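Acetaldehyde dehydrogenase (Acetylating) (Geobacillus thermoglucosidasius, PDB 5J78) probably catalyses the reversible, NAD-dependent interconversion of acetyl-CoA and acetaldehyde, as other acetylating aldehyde dehydrogenases do. Local coordinates at residues E207-K212 with P223-A228. Numbering follows the deposited sequence. Where two conformers were deposited one is given.
Sequences ELMKHK and PGLVKA
Met209 reaches from the last turn of helix 202-210 to Leu225 and Ala228 on helix 223-229, joining the helices that precede and follow strand 216-219 in the chain, within the Rossmann-like, probably nucleotide-binding part of the aldehyde dehydrogenase fold. The side chains meet through apolar atoms, no hydrogen bond joins the segments, and the contact rests on one long side chain. The backbones stay well apart, the closest CA atoms, those of Met209 and Ala228, being 8.6 Å from each other. Methionine suits this gap because its unbranched thioether can stretch across it: CG stands beside the backbone N (chi1 -75°), and from there the chain runs out extended, carrying SD and CE to the second helix. The Met209 and Leu225 side chains meet at a slant, CE lying 4.0 Å from the branch carbon CG of Leu225. Leu225 CG is anti to the backbone N (chi1 176°), which turns the isopropyl fork to the methyl: Met209 CE is 4.3 Å from both CD1 and CD2 of Leu225. Both side chains touch Ile137 of strand 124-138, which places the contact against the sheet. One turn further along, Ala228 offers a short side chain beside which the sulfur can lie, Met209 SD being 4.5 Å from Ala228 CB. The thioether also brushes the backbone of that helix: Met209 SD comes within 4.2 Å of Ala228 C. Met209 CE sits 4.1 Å from Leu225 O.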
ATOM      1  N   GLU A 207      -3.791 -13.949   3.565  1.00 17.28           N
ATOM      2  CA  GLU A 207      -2.702 -14.819   3.971  1.00 24.06           C
ATOM      3  C   GLU A 207      -2.596 -15.973   2.981  1.00 19.20           C
ATOM      4  O   GLU A 207      -1.523 -16.307   2.513  1.00 22.95           O
ATOM      5  CB  GLU A 207      -2.937 -15.345   5.400  1.00 23.78           C
ATOM      6  CG  GLU A 207      -1.771 -16.141   5.989  1.00 20.92           C
ATOM      7  CD  GLU A 207      -0.559 -15.275   6.365  1.00 23.18           C
ATOM      8  OE1 GLU A 207      -0.682 -14.033   6.399  1.00 25.51           O
ATOM      9  OE2 GLU A 207       0.521 -15.844   6.641  1.00 23.81           O
ATOM     10  N   LEU A 208      -3.730 -16.575   2.661  1.00 16.47           N
ATOM     11  CA  LEU A 208      -3.740 -17.741   1.780  1.00 14.47           C
ATOM     12  C   LEU A 208      -3.228 -17.398   0.381  1.00 20.00           C
ATOM     13  O   LEU A 208      -2.500 -18.184  -0.237  1.00 19.88           O
ATOM     14  CB  LEU A 208      -5.148 -18.333   1.678  1.00 15.96           C
ATOM     15  CG  LEU A 208      -5.254 -19.522   0.724  1.00 16.46           C
ATOM     16  CD1 LEU A 208      -4.436 -20.705   1.215  1.00 14.22           C
ATOM     17  CD2 LEU A 208      -6.720 -19.916   0.576  1.00 19.09           C
ATOM     18  N   MET A 209      -3.620 -16.232  -0.118  1.00 16.77           N
ATOM     19  CA  MET A 209      -3.252 -15.833  -1.467  1.00 26.09           C
ATOM     20  C   MET A 209      -1.760 -15.464  -1.577  1.00 25.17           C
ATOM     21  O   MET A 209      -1.163 -15.688  -2.619  1.00 19.91           O
ATOM     22  CB  MET A 209      -4.114 -14.658  -1.938  1.00 18.69           C
ATOM     23  CG  MET A 209      -5.539 -15.040  -2.315  1.00 23.19           C
ATOM     24  SD  MET A 209      -6.345 -13.709  -3.204  1.00 22.62           S
ATOM     25  CE  MET A 209      -7.956 -14.459  -3.454  1.00 37.83           C
ATOM     26  N   LYS A 210      -1.154 -14.952  -0.506  1.00 19.04           N
ATOM     27  CA  LYS A 210       0.199 -14.392  -0.606  1.00 17.23           C
ATOM     28  C   LYS A 210       1.279 -15.215   0.082  1.00 25.87           C
ATOM     29  O   LYS A 210       2.457 -14.920  -0.059  1.00 23.29           O
ATOM     30  CB  LYS A 210       0.209 -12.979  -0.037  1.00 16.63           C
ATOM     31  CG  LYS A 210      -0.716 -12.024  -0.801  1.00 19.81           C
ATOM     32  CD  LYS A 210      -0.791 -10.683  -0.114  1.00 26.45           C
ATOM     33  CE  LYS A 210      -1.448  -9.641  -0.987  1.00 35.02           C
ATOM     34  NZ  LYS A 210      -1.532  -8.319  -0.308  1.00 35.66           N
ATOM     35  N   HIS A 211       0.877 -16.244   0.817  1.00 18.89           N
ATOM     36  CA  HIS A 211       1.813 -17.009   1.623  1.00 23.48           C
ATOM     37  C   HIS A 211       2.924 -17.650   0.777  1.00 22.01           C
ATOM     38  O   HIS A 211       2.681 -18.052  -0.355  1.00 15.57           O
ATOM     39  CB  HIS A 211       1.072 -18.096   2.398  1.00 18.43           C
ATOM     40  CG  HIS A 211       1.858 -18.648   3.541  1.00 19.04           C
ATOM     41  ND1 HIS A 211       2.777 -19.665   3.389  1.00 23.42           N
ATOM     42  CD2 HIS A 211       1.886 -18.308   4.848  1.00 19.73           C
ATOM     43  CE1 HIS A 211       3.318 -19.943   4.561  1.00 22.75           C
ATOM     44  NE2 HIS A 211       2.800 -19.127   5.463  1.00 17.02           N
ATOM     45  N   LYS A 212       4.135 -17.740   1.334  0.50 19.02           N
ATOM     46  CA  LYS A 212       5.278 -18.333   0.629  0.50 18.98           C
ATOM     47  C   LYS A 212       5.017 -19.746   0.114  0.50 19.62           C
ATOM     48  O   LYS A 212       5.502 -20.117  -0.953  0.50 21.67           O
ATOM     49  CB  LYS A 212       6.525 -18.354   1.534  0.50 22.75           C
ATOM     50  CG  LYS A 212       6.418 -19.212   2.804  0.50 22.95           C
ATOM     51  CD  LYS A 212       7.747 -19.260   3.573  0.50 23.27           C
ATOM     52  CE  LYS A 212       7.541 -19.644   5.045  0.50 35.55           C
ATOM     53  NZ  LYS A 212       6.714 -20.886   5.250  0.50 19.29           N
ATOM     54  N   PRO A 223     -15.568 -10.114  -9.545  1.00 32.24           N
ATOM     55  CA  PRO A 223     -14.438  -9.435 -10.187  1.00 37.59           C
ATOM     56  C   PRO A 223     -13.473  -8.843  -9.176  1.00 37.17           C
ATOM     57  O   PRO A 223     -12.284  -8.730  -9.467  1.00 26.44           O
ATOM     58  CB  PRO A 223     -15.106  -8.331 -11.014  1.00 31.59           C
ATOM     59  CG  PRO A 223     -16.462  -8.778 -11.238  1.00 32.42           C
ATOM     60  CD  PRO A 223     -16.853  -9.563 -10.006  1.00 38.36           C
ATOM     61  N   GLY A 224     -13.987  -8.491  -8.003  1.00 30.83           N
ATOM     62  CA  GLY A 224     -13.169  -7.938  -6.941  1.00 28.77           C
ATOM     63  C   GLY A 224     -12.165  -8.931  -6.407  1.00 31.49           C
ATOM     64  O   GLY A 224     -10.985  -8.622  -6.197  1.00 34.53           O
ATOM     65  N   LEU A 225     -12.629 -10.146  -6.173  1.00 32.61           N
ATOM     66  CA  LEU A 225     -11.766 -11.144  -5.567  1.00 26.34           C
ATOM     67  C   LEU A 225     -10.767 -11.671  -6.598  1.00 16.27           C
ATOM     68  O   LEU A 225      -9.632 -11.990  -6.263  1.00 25.42           O
ATOM     69  CB  LEU A 225     -12.588 -12.278  -4.990  1.00 29.22           C
ATOM     70  CG  LEU A 225     -11.704 -13.378  -4.439  1.00 31.63           C
ATOM     71  CD1 LEU A 225     -12.148 -13.783  -3.040  1.00 53.61           C
ATOM     72  CD2 LEU A 225     -11.764 -14.528  -5.450  1.00 32.41           C
ATOM     73  N   VAL A 226     -11.191 -11.740  -7.852  1.00 17.52           N
ATOM     74  CA  VAL A 226     -10.313 -12.184  -8.926  1.00 25.04           C
ATOM     75  C   VAL A 226      -9.194 -11.163  -9.156  1.00 21.13           C
ATOM     76  O   VAL A 226      -8.039 -11.540  -9.381  1.00 16.36           O
ATOM     77  CB  VAL A 226     -11.112 -12.413 -10.217  1.00 18.49           C
ATOM     78  CG1 VAL A 226     -10.181 -12.628 -11.428  1.00 19.68           C
ATOM     79  CG2 VAL A 226     -12.045 -13.597 -10.030  1.00 23.48           C
ATOM     80  N   LYS A 227      -9.542  -9.876  -9.099  1.00 21.84           N
ATOM     81  CA  LYS A 227      -8.565  -8.812  -9.248  1.00 23.70           C
ATOM     82  C   LYS A 227      -7.544  -8.953  -8.124  1.00 25.84           C
ATOM     83  O   LYS A 227      -6.346  -8.768  -8.331  1.00 20.87           O
ATOM     84  CB  LYS A 227      -9.230  -7.423  -9.214  1.00 31.17           C
ATOM     85  CG  LYS A 227      -8.345  -6.255  -9.715  1.00 42.01           C
ATOM     86  CD  LYS A 227      -8.155  -6.281 -11.261  1.00 54.09           C
ATOM     87  CE  LYS A 227      -7.322  -5.080 -11.793  1.00 63.71           C
ATOM     88  NZ  LYS A 227      -6.995  -5.108 -13.286  1.00 34.78           N
ATOM     89  N   ALA A 228      -8.023  -9.301  -6.932  1.00 21.96           N
ATOM     90  CA  ALA A 228      -7.129  -9.509  -5.792  1.00 20.05           C
ATOM     91  C   ALA A 228      -6.169 -10.670  -6.044  1.00 20.51           C
ATOM     92  O   ALA A 228      -4.979 -10.610  -5.693  1.00 17.69           O
ATOM     93  CB  ALA A 228      -7.914  -9.760  -4.537  1.00 15.64           C
TER